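Local coordinates for sensor protein (Bacteroides thetaiotaomicron, PDB 2X7X) that binds fructose through its periplasmic domain and, as a hybrid two-component sensor, probably passes the signal on by histidine phosphorylation, at residues L92-I97 with S140-E145; D109-G114 with R146-M151; T135-S140 with D167-R172; D190-H195 with M216-I221. One frame throughout, in Å; residues are numbered along the deposited sequence.

Contact 1: residues L92-I97 with S140-E145. With FRU (beta-D-fructofuranose), chain E.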
# COMPACT_ATOMS: atom_id res chain seq x y z
N LEU A 92 15.32 -23.27 -1.70
CA LEU A 92 15.03 -22.77 -3.03
C LEU A 92 14.07 -21.60 -2.93
O LEU A 92 13.00 -21.71 -2.32
CB LEU A 92 14.43 -23.87 -3.91
CG LEU A 92 15.24 -25.16 -4.13
CD1 LEU A 92 14.43 -26.08 -4.99
CD2 LEU A 92 16.60 -24.91 -4.77
N VAL A 93 14.48 -20.48 -3.52
CA VAL A 93 13.61 -19.31 -3.64
C VAL A 93 13.27 -19.01 -5.10
O VAL A 93 14.16 -19.05 -5.97
CB VAL A 93 14.26 -18.04 -3.03
CG1 VAL A 93 13.25 -16.91 -3.03
CG2 VAL A 93 14.68 -18.29 -1.61
N ASP A 94 12.00 -18.70 -5.35
CA ASP A 94 11.56 -18.10 -6.62
C ASP A 94 11.72 -19.05 -7.82
O ASP A 94 10.73 -19.49 -8.39
CB ASP A 94 12.21 -16.70 -6.80
CG ASP A 94 12.51 -16.35 -8.24
OD1 ASP A 94 11.59 -16.37 -9.09
OD2 ASP A 94 13.67 -16.02 -8.54
N ARG A 95 12.95 -19.36 -8.21
CA ARG A 95 13.17 -20.34 -9.27
C ARG A 95 13.40 -21.72 -8.67
O ARG A 95 13.83 -21.84 -7.53
CB ARG A 95 14.34 -19.94 -10.13
CG ARG A 95 14.22 -18.54 -10.61
CD ARG A 95 15.07 -18.26 -11.81
NE ARG A 95 14.95 -16.85 -12.17
CZ ARG A 95 15.71 -16.23 -13.04
NH1 ARG A 95 16.69 -16.86 -13.69
NH2 ARG A 95 15.49 -14.95 -13.26
N LYS A 96 13.08 -22.76 -9.44
CA LYS A 96 13.11 -24.15 -8.97
C LYS A 96 14.18 -24.98 -9.70
O LYS A 96 14.76 -24.54 -10.70
CB LYS A 96 11.77 -24.85 -9.21
CG LYS A 96 10.54 -24.37 -8.44
CD LYS A 96 9.32 -24.90 -9.19
CE LYS A 96 8.00 -24.55 -8.55
NZ LYS A 96 6.86 -24.84 -9.48
N ILE A 97 14.40 -26.20 -9.21
CA ILE A 97 15.20 -27.20 -9.92
C ILE A 97 14.29 -28.36 -10.32
O ILE A 97 13.06 -28.27 -10.19
CB ILE A 97 16.40 -27.70 -9.08
CG1 ILE A 97 15.94 -28.27 -7.74
CG2 ILE A 97 17.41 -26.58 -8.88
CD1 ILE A 97 17.01 -29.03 -6.99
N SER A 140 14.52 -21.22 -17.35
CA SER A 140 14.20 -20.88 -15.95
C SER A 140 12.76 -21.28 -15.67
O SER A 140 11.91 -21.20 -16.56
CB SER A 140 14.43 -19.39 -15.66
OG SER A 140 13.60 -18.57 -16.47
N THR A 141 12.46 -21.70 -14.44
CA THR A 141 11.10 -22.19 -14.17
C THR A 141 10.02 -21.09 -14.18
O THR A 141 8.87 -21.39 -14.53
CB THR A 141 10.98 -23.12 -12.90
OG1 THR A 141 11.26 -22.38 -11.70
CG2 THR A 141 11.92 -24.32 -13.01
N PRO A 142 10.38 -19.83 -13.82
CA PRO A 142 9.31 -18.86 -13.97
C PRO A 142 8.93 -18.60 -15.43
O PRO A 142 7.75 -18.56 -15.74
CB PRO A 142 9.85 -17.62 -13.27
CG PRO A 142 10.84 -18.16 -12.30
CD PRO A 142 11.49 -19.30 -13.01
N ALA A 143 9.90 -18.49 -16.34
CA ALA A 143 9.55 -18.31 -17.77
C ALA A 143 8.68 -19.46 -18.31
O ALA A 143 7.71 -19.21 -19.03
CB ALA A 143 10.79 -18.15 -18.63
N MET A 144 9.03 -20.69 -17.96
CA MET A 144 8.27 -21.87 -18.36
C MET A 144 6.82 -21.75 -17.92
O MET A 144 5.89 -21.83 -18.74
CB MET A 144 8.87 -23.13 -17.74
CG MET A 144 10.13 -23.67 -18.41
SD MET A 144 10.98 -24.94 -17.40
CE MET A 144 12.49 -25.04 -18.36
N GLU A 145 6.63 -21.56 -16.61
CA GLU A 145 5.31 -21.51 -16.01
C GLU A 145 4.53 -20.27 -16.44
O GLU A 145 3.37 -20.38 -16.84
CB GLU A 145 5.39 -21.65 -14.49
CG GLU A 145 5.73 -23.05 -14.05
CD GLU A 145 6.25 -23.14 -12.62
OE1 GLU A 145 5.83 -22.34 -11.75
OE2 GLU A 145 7.09 -24.05 -12.37
C1 FRU E . 14.55 -10.73 -11.00
C2 FRU E . 13.67 -11.31 -12.09
C3 FRU E . 12.25 -10.75 -12.06
C4 FRU E . 11.42 -11.96 -12.40
C5 FRU E . 12.17 -13.05 -11.64
C6 FRU E . 11.94 -14.47 -12.16
O1 FRU E . 15.92 -11.00 -11.28
O2 FRU E . 14.32 -11.10 -13.35
O3 FRU E . 12.07 -9.64 -12.96
O4 FRU E . 10.05 -11.83 -12.00
O5 FRU E . 13.54 -12.71 -11.86
O6 FRU E . 12.60 -15.41 -11.28
O HOH W 1 9.38 -21.24 -10.30
O HOH W 2 14.89 -22.32 -12.68
O HOH W 3 6.74 -21.36 -9.63
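T141 OG1 has two partners. The backbone N of K96 donates to it over 2.9 Å, and a water that donates to D94 O also lies against it. The contact lines the sugar-binding cleft of a periplasmic binding protein: the chain leaving strand 90-93 of one lobe meets the start of helix 141-155 in the other. At T141, chi1 of 66° sets OG1 between the backbone N and the carbonyl carbon, where it meets K96 N. A second water joins K96 O to T141 N in the first helical turn.

At the sugar, D94 and R95 share one hydroxyl. FRU O6 donates to D94 OD1 at 2.6 Å. R95 NE donates to the same O6 at 2.9 Å, in a nearly straight bond (165°). D94 is itself held by Y245 OH and by a salt bridge to R20. P142 CD packs on R95 CG at 3.7 Å, and the two side chains cross at about a right angle. S140 OG, which bonds to L137 O, lies over one face of the R95 guanidinium.

On the other side of T141, the extended K96 chain ends in a salt bridge, with NZ 3.0 Å from E145 OE2 on the syn side of the carboxylate.

Contact 2: residues D109-G114 with R146-M151. With FRU (beta-D-fructofuranose), chain E.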
# COMPACT_ATOMS: atom_id res chain seq x y z
N ASP A 109 3.38 -18.62 -7.04
CA ASP A 109 3.04 -19.55 -8.13
C ASP A 109 3.08 -18.88 -9.51
O ASP A 109 2.18 -18.11 -9.88
CB ASP A 109 1.68 -20.22 -7.91
CG ASP A 109 1.45 -21.39 -8.86
OD1 ASP A 109 0.54 -22.19 -8.58
OD2 ASP A 109 2.17 -21.53 -9.87
N ASN A 110 4.10 -19.21 -10.28
CA ASN A 110 4.29 -18.57 -11.57
C ASN A 110 3.26 -19.00 -12.60
O ASN A 110 2.92 -18.23 -13.50
CB ASN A 110 5.73 -18.72 -12.07
CG ASN A 110 6.70 -17.80 -11.33
OD1 ASN A 110 6.76 -16.61 -11.61
ND2 ASN A 110 7.41 -18.33 -10.37
N TYR A 111 2.74 -20.22 -12.45
CA TYR A 111 1.74 -20.74 -13.38
C TYR A 111 0.46 -19.93 -13.22
O TYR A 111 -0.13 -19.48 -14.20
CB TYR A 111 1.50 -22.22 -13.12
CG TYR A 111 0.58 -22.91 -14.10
CD1 TYR A 111 -0.81 -22.88 -13.94
CD2 TYR A 111 1.09 -23.62 -15.18
CE1 TYR A 111 -1.66 -23.53 -14.84
CE2 TYR A 111 0.24 -24.28 -16.08
CZ TYR A 111 -1.12 -24.22 -15.90
OH TYR A 111 -1.95 -24.87 -16.78
N GLU A 112 0.05 -19.74 -11.98
CA GLU A 112 -1.14 -18.97 -11.66
C GLU A 112 -1.04 -17.52 -12.10
O GLU A 112 -2.02 -16.92 -12.51
CB GLU A 112 -1.46 -19.07 -10.18
CG GLU A 112 -2.23 -20.34 -9.84
CD GLU A 112 -3.50 -20.49 -10.68
OE1 GLU A 112 -3.75 -21.61 -11.17
OE2 GLU A 112 -4.24 -19.47 -10.87
N ILE A 113 0.16 -16.95 -12.00
CA ILE A 113 0.41 -15.60 -12.51
C ILE A 113 0.18 -15.53 -14.03
O ILE A 113 -0.49 -14.63 -14.51
CB ILE A 113 1.80 -15.06 -12.10
CG1 ILE A 113 1.80 -14.79 -10.61
CG2 ILE A 113 2.12 -13.78 -12.83
CD1 ILE A 113 3.16 -14.61 -10.02
N GLY A 114 0.69 -16.52 -14.75
CA GLY A 114 0.50 -16.60 -16.19
C GLY A 114 -0.98 -16.66 -16.49
O GLY A 114 -1.50 -15.92 -17.34
N ARG A 146 5.16 -19.10 -16.41
CA ARG A 146 4.51 -17.91 -16.96
C ARG A 146 3.94 -18.14 -18.36
O ARG A 146 2.92 -17.56 -18.72
CB ARG A 146 5.43 -16.69 -16.91
CG ARG A 146 5.48 -16.07 -15.53
CD ARG A 146 6.69 -15.18 -15.31
NE ARG A 146 6.94 -14.99 -13.89
CZ ARG A 146 7.76 -14.07 -13.36
NH1 ARG A 146 8.41 -13.21 -14.15
NH2 ARG A 146 7.93 -14.03 -12.04
N HIS A 147 4.56 -19.01 -19.13
CA HIS A 147 4.04 -19.31 -20.46
C HIS A 147 2.91 -20.33 -20.41
O HIS A 147 1.88 -20.14 -21.05
CB HIS A 147 5.15 -19.74 -21.41
CG HIS A 147 4.66 -20.24 -22.74
ND1 HIS A 147 4.26 -19.39 -23.75
CD2 HIS A 147 4.51 -21.50 -23.22
CE1 HIS A 147 3.89 -20.10 -24.80
NE2 HIS A 147 4.03 -21.39 -24.50
N GLN A 148 3.10 -21.39 -19.63
CA GLN A 148 2.14 -22.50 -19.57
C GLN A 148 0.78 -22.02 -19.06
O GLN A 148 -0.27 -22.36 -19.63
CB GLN A 148 2.65 -23.62 -18.67
CG GLN A 148 3.74 -24.48 -19.25
CD GLN A 148 4.58 -25.21 -18.18
OE1 GLN A 148 5.71 -25.62 -18.44
NE2 GLN A 148 4.02 -25.37 -16.96
N GLY A 149 0.81 -21.22 -17.99
CA GLY A 149 -0.38 -20.74 -17.31
C GLY A 149 -1.13 -19.81 -18.21
O GLY A 149 -2.36 -19.82 -18.26
N PHE A 150 -0.38 -19.01 -18.95
CA PHE A 150 -0.96 -18.08 -19.90
C PHE A 150 -1.62 -18.81 -21.06
O PHE A 150 -2.68 -18.38 -21.53
CB PHE A 150 0.13 -17.14 -20.40
CG PHE A 150 -0.21 -16.43 -21.66
CD1 PHE A 150 -1.11 -15.38 -21.65
CD2 PHE A 150 0.39 -16.79 -22.85
CE1 PHE A 150 -1.41 -14.70 -22.81
CE2 PHE A 150 0.09 -16.13 -24.02
CZ PHE A 150 -0.81 -15.08 -24.01
N MET A 151 -0.98 -19.88 -21.54
CA MET A 151 -1.58 -20.71 -22.60
C MET A 151 -2.83 -21.42 -22.10
O MET A 151 -3.81 -21.57 -22.84
CB MET A 151 -0.58 -21.72 -23.17
CG MET A 151 0.56 -21.11 -23.99
SD MET A 151 0.08 -19.89 -25.25
CE MET A 151 -0.13 -20.92 -26.70
C1 FRU E . 14.55 -10.73 -11.00
C2 FRU E . 13.67 -11.31 -12.09
C3 FRU E . 12.25 -10.75 -12.06
C4 FRU E . 11.42 -11.96 -12.40
C5 FRU E . 12.17 -13.05 -11.64
C6 FRU E . 11.94 -14.47 -12.16
O1 FRU E . 15.92 -11.00 -11.28
O2 FRU E . 14.32 -11.10 -13.35
O3 FRU E . 12.07 -9.64 -12.96
O4 FRU E . 10.05 -11.83 -12.00
O5 FRU E . 13.54 -12.71 -11.86
O6 FRU E . 12.60 -15.41 -11.28
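N110 OD1 is gripped side-on by two nitrogens of R146. These are the polar bonds of the contact: R146 NE donates to OD1 at 2.8 Å, and R146 NH2 donates to the same OD1 at 2.9 Å. The amide and guanidinium planes are 43° apart. NH2 lies in the carbonyl plane of N110, while NE is tilted from it. Fructose takes the next edge of the guanidinium. R146 NH1 reaches FRU O4 at 3.0 Å, and NH2 reaches it at 3.1 Å. Y245 meets both partners, through a hydrogen bond to N110 ND2 and a cation-pi contact with R146. A leucine in place of R146 would probably leave N110 OD1 and FRU O4 without these donors and weaken the hold on the sugar.

The aromatic contact is a CH-pi interaction. G149 CA sits 3.6 Å from the centroid of the Y111 ring, almost on its normal. The ring gets there with CG anti to the backbone N (chi1 -175°). Q148 CB touches Y111 CE2 beside it.

Backbone contacts complete the set. G149 CA makes a CA-H...O contact with Y111 O at 3.4 Å, and F150 CA makes another with G114 O. G114 and G149 have no side chain to hold the helices apart, and the axes of segments 110-114 and 146-151 come within 6.5 Å and cross at -44°. D109 is the N-cap of helix 110-124, its OD2 accepting from Y111 N. This is a close helix-helix crossing through glycines, with one end opening on the fructose pocket of the periplasmic binding domain.

Contact 3: residues T135-S140 with D167-R172. With FRU (beta-D-fructofuranose), chain E.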
# COMPACT_ATOMS: atom_id res chain seq x y z
N THR A 135 9.31 -13.65 -23.32
CA THR A 135 9.53 -14.50 -22.14
C THR A 135 10.85 -14.19 -21.42
O THR A 135 11.77 -13.61 -21.98
CB THR A 135 9.52 -16.01 -22.53
OG1 THR A 135 10.79 -16.41 -23.05
CG2 THR A 135 8.46 -16.28 -23.57
N GLY A 136 10.94 -14.64 -20.17
CA GLY A 136 12.23 -14.73 -19.48
C GLY A 136 13.05 -15.85 -20.08
O GLY A 136 12.60 -16.56 -20.98
N LEU A 137 14.27 -16.00 -19.57
CA LEU A 137 15.19 -17.05 -20.02
C LEU A 137 14.47 -18.39 -20.07
O LEU A 137 13.95 -18.85 -19.05
CB LEU A 137 16.38 -17.12 -19.06
CG LEU A 137 17.65 -17.90 -19.45
CD1 LEU A 137 18.24 -17.44 -20.78
CD2 LEU A 137 18.69 -17.75 -18.33
N SER A 138 14.42 -18.99 -21.25
CA SER A 138 13.61 -20.21 -21.49
C SER A 138 13.73 -21.33 -20.45
O SER A 138 12.72 -21.86 -19.98
CB SER A 138 13.86 -20.78 -22.89
OG SER A 138 13.18 -19.97 -23.84
N GLY A 139 14.96 -21.65 -20.07
CA GLY A 139 15.22 -22.74 -19.14
C GLY A 139 14.97 -22.44 -17.67
O GLY A 139 15.20 -23.31 -16.82
N SER A 140 14.52 -21.22 -17.35
CA SER A 140 14.20 -20.88 -15.95
C SER A 140 12.76 -21.28 -15.67
O SER A 140 11.91 -21.20 -16.56
CB SER A 140 14.43 -19.39 -15.66
OG SER A 140 13.60 -18.57 -16.47
N ASP A 167 12.24 -15.19 -26.61
CA ASP A 167 12.94 -15.26 -25.34
C ASP A 167 13.75 -13.97 -25.17
O ASP A 167 14.66 -13.70 -25.95
CB ASP A 167 13.87 -16.48 -25.36
CG ASP A 167 14.60 -16.70 -24.06
OD1 ASP A 167 14.78 -15.73 -23.28
OD2 ASP A 167 15.02 -17.85 -23.82
N ALA A 168 13.41 -13.18 -24.16
CA ALA A 168 14.04 -11.87 -23.95
C ALA A 168 14.98 -11.87 -22.75
O ALA A 168 15.47 -10.81 -22.31
CB ALA A 168 12.98 -10.81 -23.79
N ALA A 169 15.22 -13.06 -22.21
CA ALA A 169 16.19 -13.26 -21.13
C ALA A 169 16.00 -12.29 -19.95
O ALA A 169 16.97 -11.83 -19.36
CB ALA A 169 17.62 -13.18 -21.70
N TRP A 170 14.75 -11.99 -19.62
CA TRP A 170 14.40 -11.13 -18.48
C TRP A 170 14.77 -9.66 -18.64
O TRP A 170 14.62 -8.88 -17.71
CB TRP A 170 15.01 -11.67 -17.17
CG TRP A 170 14.54 -13.05 -16.82
CD1 TRP A 170 15.30 -14.18 -16.75
CD2 TRP A 170 13.20 -13.45 -16.48
NE1 TRP A 170 14.53 -15.25 -16.39
CE2 TRP A 170 13.23 -14.84 -16.22
CE3 TRP A 170 11.97 -12.77 -16.38
CZ2 TRP A 170 12.08 -15.58 -15.87
CZ3 TRP A 170 10.83 -13.51 -16.02
CH2 TRP A 170 10.90 -14.90 -15.77
N GLU A 171 15.24 -9.27 -19.81
CA GLU A 171 15.86 -7.96 -19.91
C GLU A 171 15.27 -7.08 -20.97
O GLU A 171 14.68 -7.57 -21.93
CB GLU A 171 17.38 -8.09 -20.08
CG GLU A 171 18.14 -8.74 -18.91
CD GLU A 171 17.74 -8.26 -17.54
OE1 GLU A 171 17.66 -9.11 -16.63
OE2 GLU A 171 17.53 -7.04 -17.33
N ARG A 172 15.42 -5.77 -20.78
CA ARG A 172 14.86 -4.73 -21.67
C ARG A 172 15.53 -4.69 -23.05
O ARG A 172 14.87 -4.50 -24.06
CB ARG A 172 14.89 -3.37 -20.95
CG ARG A 172 15.66 -2.26 -21.60
CD ARG A 172 14.76 -1.21 -22.22
NE ARG A 172 14.28 -0.29 -21.21
CZ ARG A 172 13.72 0.90 -21.46
NH1 ARG A 172 13.58 1.33 -22.72
NH2 ARG A 172 13.31 1.65 -20.45
C1 FRU E . 14.55 -10.73 -11.00
C2 FRU E . 13.67 -11.31 -12.09
C3 FRU E . 12.25 -10.75 -12.06
C4 FRU E . 11.42 -11.96 -12.40
C5 FRU E . 12.17 -13.05 -11.64
C6 FRU E . 11.94 -14.47 -12.16
O1 FRU E . 15.92 -11.00 -11.28
O2 FRU E . 14.32 -11.10 -13.35
O3 FRU E . 12.07 -9.64 -12.96
O4 FRU E . 10.05 -11.83 -12.00
O5 FRU E . 13.54 -12.71 -11.86
O6 FRU E . 12.60 -15.41 -11.28
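G136 CA and the W170 indole form the closely packed part of this contact. The CA lies over the centre of the ring system, 3.4 Å from the centroid of the six-membered ring, as a CH-pi contact. L137 N covers the same face nearer the rim. Fructose takes the opposite face, with FRU C6 3.8 Å from W170 CH2. The indole is thus a flat wall between the loop and the sugar, a common way for aromatic residues to line sugar sites. At its edge, W170 NE1 makes a weak hydrogen bond to S140 OG.

The side nearer solvent is looser in its apolar packing. L137 CD1 comes only to 4.4 Å from A169 CB. Polar bonds hold this side instead. D167 OD2 accepts from S138 N at 2.9 Å and from S138 OG at 2.8 Å. Both donors approach from the same face of the carboxylate, above its plane. With D167 CG anti to the backbone N (chi1 -177°), CG lies on the side of S138. Its OD1 accepts from A169 N, an Asx turn that holds the start of the second loop.

A168 N donates to T135 O at 2.8 Å, just past the parallel bridge of T135 with D167. The two loops leave the neighbouring strands 128-135 and 159-167. They lead into helices 141-155 and 172-185, and W170 also packs on P142, A143 and R146 of the first.

Contact 4: residues D190-H195 with M216-I221. With K (potassium ion), chain F.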
# COMPACT_ATOMS: atom_id res chain seq x y z
N ASP A 190 -2.60 -6.52 -30.59
CA ASP A 190 -3.51 -5.91 -29.61
C ASP A 190 -2.98 -5.96 -28.17
O ASP A 190 -3.48 -5.24 -27.30
CB ASP A 190 -4.91 -6.53 -29.74
CG ASP A 190 -5.40 -6.57 -31.18
OD1 ASP A 190 -5.54 -5.50 -31.81
OD2 ASP A 190 -5.62 -7.68 -31.70
N ALA A 191 -1.96 -6.78 -27.93
CA ALA A 191 -1.43 -6.94 -26.57
C ALA A 191 -0.03 -7.49 -26.54
O ALA A 191 0.33 -8.39 -27.30
CB ALA A 191 -2.35 -7.82 -25.73
N VAL A 192 0.75 -6.96 -25.60
CA VAL A 192 2.08 -7.48 -25.30
C VAL A 192 2.04 -8.08 -23.91
O VAL A 192 1.65 -7.42 -22.95
CB VAL A 192 3.16 -6.35 -25.40
CG1 VAL A 192 4.56 -6.88 -25.14
CG2 VAL A 192 3.08 -5.69 -26.77
N TYR A 193 2.44 -9.34 -23.82
CA TYR A 193 2.63 -10.00 -22.53
C TYR A 193 4.12 -10.09 -22.31
O TYR A 193 4.81 -10.83 -23.03
CB TYR A 193 2.03 -11.40 -22.56
CG TYR A 193 2.30 -12.28 -21.34
CD1 TYR A 193 2.67 -11.73 -20.09
CD2 TYR A 193 2.15 -13.67 -21.44
CE1 TYR A 193 2.89 -12.55 -18.98
CE2 TYR A 193 2.37 -14.49 -20.35
CZ TYR A 193 2.73 -13.95 -19.13
OH TYR A 193 2.93 -14.81 -18.07
N ALA A 194 4.62 -9.35 -21.33
CA ALA A 194 6.04 -9.34 -21.00
C ALA A 194 6.22 -10.03 -19.66
O ALA A 194 5.48 -9.75 -18.71
CB ALA A 194 6.53 -7.91 -20.92
N HIS A 195 7.20 -10.93 -19.57
CA HIS A 195 7.39 -11.74 -18.36
C HIS A 195 7.92 -10.95 -17.16
O HIS A 195 7.80 -11.40 -16.03
CB HIS A 195 8.27 -12.97 -18.63
CG HIS A 195 7.56 -14.10 -19.33
ND1 HIS A 195 8.01 -15.41 -19.29
CD2 HIS A 195 6.43 -14.11 -20.07
CE1 HIS A 195 7.19 -16.17 -19.98
NE2 HIS A 195 6.23 -15.41 -20.48
N MET A 216 -2.21 -1.14 -28.69
CA MET A 216 -2.04 -2.35 -27.90
C MET A 216 -1.87 -2.04 -26.42
O MET A 216 -1.46 -0.94 -26.05
CB MET A 216 -0.82 -3.15 -28.40
CG MET A 216 0.51 -2.41 -28.32
SD MET A 216 1.84 -3.22 -29.22
CE MET A 216 1.51 -2.68 -30.91
N ILE A 217 -2.23 -3.00 -25.58
CA ILE A 217 -2.01 -2.88 -24.14
C ILE A 217 -0.72 -3.60 -23.76
O ILE A 217 -0.26 -4.50 -24.49
CB ILE A 217 -3.17 -3.50 -23.33
CG1 ILE A 217 -3.32 -4.99 -23.66
CG2 ILE A 217 -4.48 -2.67 -23.52
CD1 ILE A 217 -4.01 -5.76 -22.58
N PHE A 218 -0.13 -3.19 -22.63
CA PHE A 218 1.12 -3.78 -22.14
C PHE A 218 0.94 -4.37 -20.75
O PHE A 218 0.48 -3.68 -19.83
CB PHE A 218 2.26 -2.76 -22.15
CG PHE A 218 2.64 -2.30 -23.53
CD1 PHE A 218 3.72 -2.88 -24.21
CD2 PHE A 218 1.90 -1.30 -24.19
CE1 PHE A 218 4.05 -2.47 -25.52
CE2 PHE A 218 2.23 -0.88 -25.48
CZ PHE A 218 3.29 -1.46 -26.15
N VAL A 219 1.29 -5.65 -20.61
CA VAL A 219 1.22 -6.33 -19.31
C VAL A 219 2.56 -6.92 -18.90
O VAL A 219 3.23 -7.56 -19.71
CB VAL A 219 0.10 -7.40 -19.27
CG1 VAL A 219 -0.05 -7.93 -17.87
CG2 VAL A 219 -1.23 -6.81 -19.75
N GLY A 220 2.96 -6.66 -17.66
CA GLY A 220 4.23 -7.15 -17.15
C GLY A 220 4.06 -7.86 -15.82
O GLY A 220 2.94 -8.03 -15.35
N ILE A 221 5.17 -8.29 -15.22
CA ILE A 221 5.13 -8.96 -13.93
C ILE A 221 6.23 -8.37 -13.06
O ILE A 221 7.30 -8.03 -13.57
CB ILE A 221 5.32 -10.49 -14.06
CG1 ILE A 221 4.23 -11.09 -14.95
CG2 ILE A 221 5.28 -11.16 -12.70
CD1 ILE A 221 4.51 -12.51 -15.44
K K F . -1.01 1.54 -24.76
O HOH W 4 -1.37 3.53 -22.05
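V192 CB meets F218 CD1 at 3.7 Å, and the two side chains lie side by side, pointing the same way. Further out, V192 CG1 stays near F218 CD1. V192 CG2 is the busier branch: it touches F218 CE1 at 3.6 Å and M216 SD at 3.7 Å. An alanine in place of F218 would probably leave V192 CG2 without its aromatic neighbour and open a gap beside Y204 of helix 199-209, whose ring meets F218 edge-to-face.

The backbones form neighbouring parallel strands of a beta-alpha-beta unit, joined by helix 199-209. V192 N donates to I217 O at 2.9 Å. V219 N donates back to V192 O at 3.0 Å, and A194 N to V219 O at 2.8 Å.

On the opposite face of the sheet, A191 CB packs on I217 CG1. At the end of the pair, I221 CD1 lies at the edge of the Y193 ring, in its plane. Y193 OH bonds to R146 O. Near the other end, M216 O binds potassium at 2.8 Å, together with E213 O.

The hydrogen bonds across the strands are all between backbone atoms, so the backbone sets the register, and the side chains add apolar packing on both faces.

In the fold
From the N terminus, the chain leaves strand 90-93 at 92-97 and starts helix 110-124 at 109-114. It then runs through strand 128-135 into the loop 135-140. Contact 1 closes at 140-145, contact 2 directly after it on the same helix, at 146-151, and contact 3 at 167-172. These three cross one another. Contacts 1 and 3 share S140, and contacts 1 and 2 both use helix 141-155. Contact 4 follows in series, closing the short beta-alpha-beta loop from 190-195 to 216-221. Contact 1 ties the two lobes at the cleft. Contacts 2, 3 and 4 tie helices, loops and strands around the second sheet, and contacts 1 to 3 all touch fructose.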